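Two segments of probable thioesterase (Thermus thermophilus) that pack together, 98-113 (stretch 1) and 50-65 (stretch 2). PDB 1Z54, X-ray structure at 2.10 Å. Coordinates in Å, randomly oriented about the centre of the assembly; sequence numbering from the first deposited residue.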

ATOM      1  N   VAL A  98     -22.224 -14.140   1.333  1.00 28.20           N
ATOM      2  CA  VAL A  98     -21.575 -14.143   2.648  1.00 25.58           C
ATOM      3  C   VAL A  98     -21.000 -12.775   3.004  1.00 25.22           C
ATOM      4  O   VAL A  98     -20.190 -12.222   2.258  1.00 21.50           O
ATOM      5  CB  VAL A  98     -20.427 -15.165   2.706  1.00 27.49           C
ATOM      6  CG1 VAL A  98     -19.919 -15.288   4.137  1.00 27.36           C
ATOM      7  CG2 VAL A  98     -20.898 -16.514   2.176  1.00 29.03           C
ATOM      8  N   LEU A  99     -21.415 -12.226   4.143  1.00 23.06           N
ATOM      9  CA  LEU A  99     -20.905 -10.927   4.562  1.00 24.06           C
ATOM     10  C   LEU A  99     -19.469 -11.117   5.056  1.00 24.67           C
ATOM     11  O   LEU A  99     -19.189 -12.005   5.867  1.00 25.43           O
ATOM     12  CB  LEU A  99     -21.776 -10.344   5.674  1.00 22.12           C
ATOM     13  CG  LEU A  99     -21.351  -8.998   6.266  1.00 23.97           C
ATOM     14  CD1 LEU A  99     -21.358  -7.907   5.194  1.00 25.06           C
ATOM     15  CD2 LEU A  99     -22.299  -8.640   7.405  1.00 23.78           C
ATOM     16  N   LEU A 100     -18.557 -10.294   4.551  1.00 22.80           N
ATOM     17  CA  LEU A 100     -17.161 -10.392   4.953  1.00 22.03           C
ATOM     18  C   LEU A 100     -16.823  -9.350   5.996  1.00 20.23           C
ATOM     19  O   LEU A 100     -16.081  -9.613   6.946  1.00 20.74           O
ATOM     20  CB  LEU A 100     -16.247 -10.229   3.739  1.00 19.50           C
ATOM     21  CG  LEU A 100     -16.472 -11.280   2.658  1.00 19.80           C
ATOM     22  CD1 LEU A 100     -15.334 -11.209   1.643  1.00 17.51           C
ATOM     23  CD2 LEU A 100     -16.530 -12.674   3.290  1.00 18.19           C
ATOM     24  N   ALA A 101     -17.376  -8.160   5.811  1.00 19.78           N
ATOM     25  CA  ALA A 101     -17.146  -7.063   6.729  1.00 20.33           C
ATOM     26  C   ALA A 101     -18.155  -5.985   6.397  1.00 20.58           C
ATOM     27  O   ALA A 101     -18.768  -6.006   5.332  1.00 21.45           O
ATOM     28  CB  ALA A 101     -15.731  -6.523   6.561  1.00 21.28           C
ATOM     29  N   GLU A 102     -18.332  -5.045   7.311  1.00 21.17           N
ATOM     30  CA  GLU A 102     -19.257  -3.946   7.090  1.00 21.18           C
ATOM     31  C   GLU A 102     -18.672  -2.719   7.757  1.00 20.79           C
ATOM     32  O   GLU A 102     -17.979  -2.825   8.770  1.00 21.02           O
ATOM     33  CB  GLU A 102     -20.631  -4.276   7.674  1.00 24.43           C
ATOM     34  CG  GLU A 102     -20.622  -4.653   9.139  1.00 26.98           C
ATOM     35  CD  GLU A 102     -21.929  -5.291   9.572  1.00 30.31           C
ATOM     36  OE1 GLU A 102     -22.991  -4.645   9.417  1.00 32.00           O
ATOM     37  OE2 GLU A 102     -21.894  -6.439  10.064  1.00 28.60           O
ATOM     38  N   GLY A 103     -18.939  -1.550   7.186  1.00 20.24           N
ATOM     39  CA  GLY A 103     -18.388  -0.337   7.753  1.00 19.09           C
ATOM     40  C   GLY A 103     -19.021   0.941   7.252  1.00 19.05           C
ATOM     41  O   GLY A 103     -20.078   0.937   6.600  1.00 14.63           O
ATOM     42  N   PHE A 104     -18.358   2.048   7.561  1.00 17.37           N
ATOM     43  CA  PHE A 104     -18.852   3.351   7.167  1.00 19.63           C
ATOM     44  C   PHE A 104     -17.719   4.362   7.125  1.00 19.21           C
ATOM     45  O   PHE A 104     -16.652   4.151   7.701  1.00 20.11           O
ATOM     46  CB  PHE A 104     -19.908   3.821   8.178  1.00 19.32           C
ATOM     47  CG  PHE A 104     -19.328   4.206   9.514  1.00 20.53           C
ATOM     48  CD1 PHE A 104     -18.879   5.502   9.743  1.00 18.78           C
ATOM     49  CD2 PHE A 104     -19.175   3.255  10.522  1.00 19.15           C
ATOM     50  CE1 PHE A 104     -18.277   5.847  10.960  1.00 21.80           C
ATOM     51  CE2 PHE A 104     -18.576   3.585  11.743  1.00 20.18           C
ATOM     52  CZ  PHE A 104     -18.125   4.884  11.964  1.00 15.88           C
ATOM     53  N   THR A 105     -17.961   5.461   6.432  1.00 18.29           N
ATOM     54  CA  THR A 105     -16.996   6.534   6.357  1.00 20.57           C
ATOM     55  C   THR A 105     -17.776   7.825   6.465  1.00 21.54           C
ATOM     56  O   THR A 105     -18.739   8.059   5.723  1.00 20.75           O
ATOM     57  CB  THR A 105     -16.200   6.538   5.032  1.00 20.43           C
ATOM     58  OG1 THR A 105     -17.108   6.497   3.928  1.00 18.52           O
ATOM     59  CG2 THR A 105     -15.246   5.352   4.969  1.00 17.61           C
ATOM     60  N   ARG A 106     -17.372   8.644   7.423  1.00 21.52           N
ATOM     61  CA  ARG A 106     -17.995   9.932   7.653  1.00 24.01           C
ATOM     62  C   ARG A 106     -17.112  10.946   6.939  1.00 23.58           C
ATOM     63  O   ARG A 106     -15.888  10.894   7.050  1.00 23.43           O
ATOM     64  CB  ARG A 106     -18.027  10.225   9.155  1.00 26.41           C
ATOM     65  CG  ARG A 106     -18.771  11.476   9.546  1.00 29.61           C
ATOM     66  CD  ARG A 106     -20.019  11.106  10.325  1.00 35.87           C
ATOM     67  NE  ARG A 106     -19.706  10.243  11.464  1.00 37.78           N
ATOM     68  CZ  ARG A 106     -20.622   9.581  12.167  1.00 41.26           C
ATOM     69  NH1 ARG A 106     -20.256   8.815  13.189  1.00 40.24           N
ATOM     70  NH2 ARG A 106     -21.908   9.683  11.847  1.00 41.10           N
ATOM     71  N   HIS A 107     -17.726  11.860   6.198  1.00 22.69           N
ATOM     72  CA  HIS A 107     -16.960  12.869   5.480  1.00 20.02           C
ATOM     73  C   HIS A 107     -17.444  14.283   5.751  1.00 21.44           C
ATOM     74  O   HIS A 107     -18.597  14.510   6.110  1.00 20.93           O
ATOM     75  CB  HIS A 107     -17.059  12.660   3.966  1.00 16.43           C
ATOM     76  CG  HIS A 107     -16.553  11.339   3.484  1.00 15.93           C
ATOM     77  ND1 HIS A 107     -17.242  10.161   3.676  1.00 17.95           N
ATOM     78  CD2 HIS A 107     -15.450  11.018   2.766  1.00 13.28           C
ATOM     79  CE1 HIS A 107     -16.589   9.172   3.093  1.00 16.19           C
ATOM     80  NE2 HIS A 107     -15.497   9.665   2.532  1.00 16.43           N
ATOM     81  N   LEU A 108     -16.538  15.234   5.575  1.00 22.20           N
ATOM     82  CA  LEU A 108     -16.872  16.640   5.687  1.00 23.37           C
ATOM     83  C   LEU A 108     -16.622  17.084   4.255  1.00 23.13           C
ATOM     84  O   LEU A 108     -16.085  16.311   3.453  1.00 19.83           O
ATOM     85  CB  LEU A 108     -15.923  17.380   6.636  1.00 23.43           C
ATOM     86  CG  LEU A 108     -16.210  17.282   8.136  1.00 25.46           C
ATOM     87  CD1 LEU A 108     -15.196  18.147   8.878  1.00 25.57           C
ATOM     88  CD2 LEU A 108     -17.634  17.752   8.449  1.00 26.43           C
ATOM     89  N   CYS A 109     -17.017  18.303   3.913  1.00 23.48           N
ATOM     90  CA  CYS A 109     -16.786  18.783   2.561  1.00 25.24           C
ATOM     91  C   CYS A 109     -15.801  19.929   2.620  1.00 26.57           C
ATOM     92  O   CYS A 109     -15.978  20.875   3.386  1.00 25.25           O
ATOM     93  CB  CYS A 109     -18.090  19.247   1.904  1.00 25.78           C
ATOM     94  SG  CYS A 109     -17.870  19.868   0.202  1.00 25.70           S
ATOM     95  N   GLN A 110     -14.748  19.831   1.819  1.00 28.36           N
ATOM     96  CA  GLN A 110     -13.732  20.869   1.790  1.00 31.93           C
ATOM     97  C   GLN A 110     -13.706  21.546   0.428  1.00 32.43           C
ATOM     98  O   GLN A 110     -13.639  20.886  -0.608  1.00 32.76           O
ATOM     99  CB  GLN A 110     -12.363  20.264   2.097  1.00 33.10           C
ATOM    100  CG  GLN A 110     -11.238  21.276   2.252  1.00 35.36           C
ATOM    101  CD  GLN A 110      -9.922  20.614   2.618  1.00 35.53           C
ATOM    102  OE1 GLN A 110      -9.836  19.881   3.604  1.00 36.03           O
ATOM    103  NE2 GLN A 110      -8.888  20.873   1.826  1.00 36.30           N
ATOM    104  N   VAL A 111     -13.783  22.868   0.438  1.00 33.38           N
ATOM    105  CA  VAL A 111     -13.743  23.641  -0.794  1.00 35.23           C
ATOM    106  C   VAL A 111     -12.697  24.737  -0.629  1.00 34.71           C
ATOM    107  O   VAL A 111     -12.863  25.653   0.173  1.00 32.34           O
ATOM    108  CB  VAL A 111     -15.133  24.260  -1.115  1.00 36.00           C
ATOM    109  CG1 VAL A 111     -15.709  24.908   0.111  1.00 39.13           C
ATOM    110  CG2 VAL A 111     -15.014  25.287  -2.223  1.00 37.88           C
ATOM    111  N   GLY A 112     -11.606  24.621  -1.379  1.00 36.46           N
ATOM    112  CA  GLY A 112     -10.548  25.612  -1.289  1.00 38.67           C
ATOM    113  C   GLY A 112      -9.918  25.684   0.092  1.00 41.49           C
ATOM    114  O   GLY A 112      -9.936  26.732   0.750  1.00 42.29           O
ATOM    115  N   GLU A 113      -9.366  24.558   0.531  1.00 42.42           N
ATOM    116  CA  GLU A 113      -8.704  24.448   1.827  1.00 43.94           C
ATOM    117  C   GLU A 113      -9.499  24.956   3.034  1.00 43.70           C
ATOM    118  O   GLU A 113      -8.961  25.657   3.888  1.00 45.33           O
ATOM    119  CB  GLU A 113      -7.339  25.151   1.779  1.00 46.04           C
ATOM    120  CG  GLU A 113      -6.477  24.928   3.025  1.00 49.41           C
ATOM    121  CD  GLU A 113      -6.115  23.464   3.248  1.00 51.47           C
ATOM    122  OE1 GLU A 113      -5.742  23.106   4.388  1.00 52.58           O
ATOM    123  OE2 GLU A 113      -6.190  22.673   2.285  1.00 52.52           O
TER
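Stretch 2 50-65: RGVFFPVVELGLTFRA

The antiparallel pairing of these two stretches slips by one residue at a beta bulge between Arg106 and His107, and a single carbonyl absorbs the slip. Arg106 O accepts from Val57 N at 2.8 Å and, weakly, from Glu58 N at 3.4 Å, so two successive amides of stretch 2 turn to one acceptor. Stretch 2 corners at Val57, and the strands before and after it belong to different sheets or faces. Stretch 1 follows both arms.

Beyond the corner, strand 58-63 runs against strand 98-108 at 167° between their N-to-C directions, with the axes 4.6 Å apart at closest approach. The hydrogen-bonded pairs are Arg106 with Glu58, Phe104 with Gly60 and Glu102 with Thr62. Arg106 N gives to Glu58 O at 2.8 Å; Phe104 N reaches Gly60 O at 3.0 Å and Gly60 N returns to Phe104 O at 3.1 Å; Thr62 N meets Glu102 O at 2.8 Å and Glu102 N meets Thr62 O at 2.9 Å. The ladder finishes with another shared acceptor: Leu100 O takes Arg64 N at 2.7 Å and Ala65 N at 2.8 Å.

Glycine makes room for an aromatic ring here. Gly60 N lies over one face of the Phe104 ring, and an ideal CB on Gly60 would come 2.2 Å from Phe104 CE2. Gly103 is equally constrained, since its ideal CB would fall 2.2 Å from Gly60 O.

The face carrying Glu102, Phe104 and Arg106 also holds charge pairs. Arg106 NH1 meets Glu58 OE2 at 2.9 Å in a salt bridge between directly paired residues. Glu102 OE2 instead reaches past its partner Thr62 to Arg64 NE at 3.0 Å. On the other face, Ala101 CB lies 4.1 Å from Phe63 CD1 and Thr105 CG2 lies 3.7 Å from Leu59 CD1, both apolar contacts.

Before the corner, stretch 2 pairs with His107 through Gly112. His107 sits opposite Val56, their CA atoms 4.6 Å apart, and Leu108 N gives to Pro55 O at 3.3 Å. Val57 packs its CG1 against Leu108 CG at 3.5 Å. Gln110 and Phe53 exchange two bonds, Phe53 N to Gln110 O at 2.6 Å and Gln110 N to Phe53 O at 2.8 Å. Cys109 SG touches both Val52 CG1 and Phe54 CE2 at 3.9 Å. Gly112 N closes the run on Gly51 O at 3.2 Å; both of these glycines have positive phi, a conformation that favours glycine.

At this corner the pairing resumes on the far side with a one-residue slip, and Arg106 O accepts two successive amides there.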

ATOM      1  N   ARG A  50     -12.579  20.856  -9.257  1.00 29.45           N
ATOM      2  CA  ARG A  50     -13.316  22.095  -9.034  1.00 29.25           C
ATOM      3  C   ARG A  50     -12.924  22.639  -7.669  1.00 28.82           C
ATOM      4  O   ARG A  50     -13.505  23.611  -7.184  1.00 29.63           O
ATOM      5  CB  ARG A  50     -14.823  21.835  -9.040  1.00 28.37           C
ATOM      6  CG  ARG A  50     -15.396  21.412 -10.370  1.00 31.89           C
ATOM      7  CD  ARG A  50     -16.797  20.818 -10.196  1.00 34.09           C
ATOM      8  NE  ARG A  50     -17.634  21.629  -9.314  1.00 36.37           N
ATOM      9  CZ  ARG A  50     -18.938  21.438  -9.131  1.00 35.67           C
ATOM     10  NH1 ARG A  50     -19.616  22.225  -8.307  1.00 33.43           N
ATOM     11  NH2 ARG A  50     -19.565  20.462  -9.776  1.00 36.42           N
ATOM     12  N   GLY A  51     -11.941  21.996  -7.048  1.00 26.20           N
ATOM     13  CA  GLY A  51     -11.506  22.415  -5.730  1.00 25.80           C
ATOM     14  C   GLY A  51     -12.497  21.990  -4.657  1.00 24.68           C
ATOM     15  O   GLY A  51     -12.686  22.695  -3.668  1.00 26.80           O
ATOM     16  N   VAL A  52     -13.137  20.841  -4.855  1.00 23.55           N
ATOM     17  CA  VAL A  52     -14.108  20.326  -3.893  1.00 22.13           C
ATOM     18  C   VAL A  52     -13.632  18.956  -3.412  1.00 21.85           C
ATOM     19  O   VAL A  52     -13.292  18.099  -4.218  1.00 20.64           O
ATOM     20  CB  VAL A  52     -15.506  20.182  -4.535  1.00 22.55           C
ATOM     21  CG1 VAL A  52     -16.528  19.803  -3.475  1.00 21.59           C
ATOM     22  CG2 VAL A  52     -15.905  21.493  -5.217  1.00 22.73           C
ATOM     23  N   PHE A  53     -13.620  18.749  -2.100  1.00 21.43           N
ATOM     24  CA  PHE A  53     -13.147  17.480  -1.550  1.00 22.42           C
ATOM     25  C   PHE A  53     -14.080  16.885  -0.500  1.00 21.52           C
ATOM     26  O   PHE A  53     -14.812  17.601   0.179  1.00 21.00           O
ATOM     27  CB  PHE A  53     -11.764  17.681  -0.919  1.00 23.50           C
ATOM     28  CG  PHE A  53     -10.809  18.450  -1.787  1.00 26.22           C
ATOM     29  CD1 PHE A  53     -10.066  17.810  -2.770  1.00 28.01           C
ATOM     30  CD2 PHE A  53     -10.684  19.829  -1.642  1.00 27.40           C
ATOM     31  CE1 PHE A  53      -9.203  18.528  -3.604  1.00 28.22           C
ATOM     32  CE2 PHE A  53      -9.830  20.557  -2.468  1.00 29.87           C
ATOM     33  CZ  PHE A  53      -9.085  19.905  -3.453  1.00 29.17           C
ATOM     34  N   PHE A  54     -14.032  15.565  -0.375  1.00 21.34           N
ATOM     35  CA  PHE A  54     -14.826  14.841   0.609  1.00 20.99           C
ATOM     36  C   PHE A  54     -13.864  14.071   1.494  1.00 20.58           C
ATOM     37  O   PHE A  54     -13.850  12.845   1.483  1.00 22.07           O
ATOM     38  CB  PHE A  54     -15.769  13.851  -0.074  1.00 21.68           C
ATOM     39  CG  PHE A  54     -16.877  14.502  -0.849  1.00 22.42           C
ATOM     40  CD1 PHE A  54     -17.366  13.915  -2.008  1.00 22.48           C
ATOM     41  CD2 PHE A  54     -17.437  15.699  -0.420  1.00 20.79           C
ATOM     42  CE1 PHE A  54     -18.392  14.509  -2.730  1.00 23.00           C
ATOM     43  CE2 PHE A  54     -18.465  16.298  -1.138  1.00 22.02           C
ATOM     44  CZ  PHE A  54     -18.941  15.702  -2.294  1.00 23.31           C
ATOM     45  N   PRO A  55     -13.027  14.780   2.263  1.00 19.72           N
ATOM     46  CA  PRO A  55     -12.084  14.073   3.133  1.00 19.68           C
ATOM     47  C   PRO A  55     -12.787  13.233   4.202  1.00 19.06           C
ATOM     48  O   PRO A  55     -13.894  13.568   4.655  1.00 17.15           O
ATOM     49  CB  PRO A  55     -11.252  15.210   3.728  1.00 20.51           C
ATOM     50  CG  PRO A  55     -12.231  16.335   3.790  1.00 20.47           C
ATOM     51  CD  PRO A  55     -12.917  16.238   2.444  1.00 20.30           C
ATOM     52  N   VAL A  56     -12.133  12.140   4.586  1.00 15.81           N
ATOM     53  CA  VAL A  56     -12.635  11.214   5.591  1.00 15.20           C
ATOM     54  C   VAL A  56     -12.354  11.752   6.987  1.00 16.77           C
ATOM     55  O   VAL A  56     -11.211  12.062   7.313  1.00 14.40           O
ATOM     56  CB  VAL A  56     -11.942   9.832   5.459  1.00 18.00           C
ATOM     57  CG1 VAL A  56     -12.405   8.896   6.582  1.00 14.44           C
ATOM     58  CG2 VAL A  56     -12.231   9.235   4.088  1.00 15.67           C
ATOM     59  N   VAL A  57     -13.392  11.882   7.808  1.00 16.82           N
ATOM     60  CA  VAL A  57     -13.188  12.362   9.172  1.00 17.19           C
ATOM     61  C   VAL A  57     -13.332  11.209  10.150  1.00 14.57           C
ATOM     62  O   VAL A  57     -12.875  11.285  11.283  1.00 10.54           O
ATOM     63  CB  VAL A  57     -14.162  13.495   9.544  1.00 17.78           C
ATOM     64  CG1 VAL A  57     -13.837  14.725   8.726  1.00 19.31           C
ATOM     65  CG2 VAL A  57     -15.593  13.056   9.316  1.00 16.81           C
ATOM     66  N   GLU A  58     -13.980  10.135   9.711  1.00 15.60           N
ATOM     67  CA  GLU A  58     -14.115   8.957  10.562  1.00 17.28           C
ATOM     68  C   GLU A  58     -14.327   7.686   9.757  1.00 16.93           C
ATOM     69  O   GLU A  58     -15.053   7.676   8.765  1.00 14.37           O
ATOM     70  CB  GLU A  58     -15.259   9.102  11.569  1.00 16.58           C
ATOM     71  CG  GLU A  58     -15.285   7.943  12.561  1.00 18.34           C
ATOM     72  CD  GLU A  58     -16.485   7.971  13.479  1.00 22.65           C
ATOM     73  OE1 GLU A  58     -16.582   7.074  14.347  1.00 20.64           O
ATOM     74  OE2 GLU A  58     -17.329   8.883  13.330  1.00 21.89           O
ATOM     75  N   LEU A  59     -13.684   6.616  10.201  1.00 17.41           N
ATOM     76  CA  LEU A  59     -13.787   5.323   9.537  1.00 19.21           C
ATOM     77  C   LEU A  59     -14.158   4.273  10.575  1.00 19.15           C
ATOM     78  O   LEU A  59     -13.763   4.365  11.740  1.00 19.66           O
ATOM     79  CB  LEU A  59     -12.448   4.953   8.886  1.00 19.85           C
ATOM     80  CG  LEU A  59     -12.257   3.507   8.412  1.00 24.16           C
ATOM     81  CD1 LEU A  59     -13.163   3.223   7.219  1.00 23.14           C
ATOM     82  CD2 LEU A  59     -10.793   3.284   8.028  1.00 23.69           C
ATOM     83  N   GLY A  60     -14.924   3.279  10.147  1.00 17.01           N
ATOM     84  CA  GLY A  60     -15.321   2.215  11.043  1.00 18.27           C
ATOM     85  C   GLY A  60     -15.486   0.940  10.248  1.00 19.07           C
ATOM     86  O   GLY A  60     -16.164   0.931   9.223  1.00 18.66           O
ATOM     87  N   LEU A  61     -14.860  -0.135  10.710  1.00 18.20           N
ATOM     88  CA  LEU A  61     -14.953  -1.408  10.020  1.00 18.92           C
ATOM     89  C   LEU A  61     -15.061  -2.583  10.967  1.00 18.92           C
ATOM     90  O   LEU A  61     -14.337  -2.667  11.961  1.00 17.18           O
ATOM     91  CB  LEU A  61     -13.740  -1.614   9.102  1.00 16.61           C
ATOM     92  CG  LEU A  61     -13.870  -1.132   7.654  1.00 17.64           C
ATOM     93  CD1 LEU A  61     -12.494  -0.860   7.080  1.00 16.89           C
ATOM     94  CD2 LEU A  61     -14.612  -2.180   6.819  1.00 17.02           C
ATOM     95  N   THR A  62     -15.977  -3.491  10.647  1.00 19.21           N
ATOM     96  CA  THR A  62     -16.166  -4.698  11.439  1.00 19.53           C
ATOM     97  C   THR A  62     -15.925  -5.854  10.486  1.00 19.48           C
ATOM     98  O   THR A  62     -16.618  -6.001   9.479  1.00 20.23           O
ATOM     99  CB  THR A  62     -17.586  -4.779  12.031  1.00 19.65           C
ATOM    100  OG1 THR A  62     -17.785  -3.674  12.919  1.00 19.38           O
ATOM    101  CG2 THR A  62     -17.782  -6.090  12.798  1.00 19.53           C
ATOM    102  N   PHE A  63     -14.918  -6.655  10.807  1.00 20.54           N
ATOM    103  CA  PHE A  63     -14.525  -7.790   9.987  1.00 21.66           C
ATOM    104  C   PHE A  63     -15.196  -9.057  10.506  1.00 22.94           C
ATOM    105  O   PHE A  63     -14.944  -9.482  11.634  1.00 23.65           O
ATOM    106  CB  PHE A  63     -12.998  -7.922  10.023  1.00 20.37           C
ATOM    107  CG  PHE A  63     -12.272  -6.643   9.681  1.00 19.86           C
ATOM    108  CD1 PHE A  63     -12.008  -6.307   8.355  1.00 19.04           C
ATOM    109  CD2 PHE A  63     -11.867  -5.761  10.690  1.00 19.30           C
ATOM    110  CE1 PHE A  63     -11.348  -5.111   8.031  1.00 17.42           C
ATOM    111  CE2 PHE A  63     -11.208  -4.563  10.378  1.00 18.10           C
ATOM    112  CZ  PHE A  63     -10.948  -4.238   9.045  1.00 15.43           C
ATOM    113  N   ARG A  64     -16.052  -9.649   9.674  1.00 23.34           N
ATOM    114  CA  ARG A  64     -16.796 -10.857  10.034  1.00 23.15           C
ATOM    115  C   ARG A  64     -16.177 -12.137   9.466  1.00 23.01           C
ATOM    116  O   ARG A  64     -16.111 -13.160  10.148  1.00 21.67           O
ATOM    117  CB  ARG A  64     -18.237 -10.745   9.530  1.00 24.87           C
ATOM    118  CG  ARG A  64     -18.960  -9.449   9.899  1.00 27.98           C
ATOM    119  CD  ARG A  64     -19.288  -9.389  11.381  1.00 30.61           C
ATOM    120  NE  ARG A  64     -20.250  -8.328  11.676  1.00 33.84           N
ATOM    121  CZ  ARG A  64     -20.806  -8.135  12.869  1.00 34.31           C
ATOM    122  NH1 ARG A  64     -21.672  -7.146  13.051  1.00 33.35           N
ATOM    123  NH2 ARG A  64     -20.495  -8.933  13.886  1.00 35.54           N
ATOM    124  N   ALA A  65     -15.755 -12.078   8.204  1.00 20.49           N
ATOM    125  CA  ALA A  65     -15.149 -13.222   7.529  1.00 20.70           C
ATOM    126  C   ALA A  65     -14.122 -12.657   6.568  1.00 20.03           C
ATOM    127  O   ALA A  65     -14.313 -11.577   6.014  1.00 19.98           O
ATOM    128  CB  ALA A  65     -16.217 -14.034   6.767  1.00 18.24           C
TER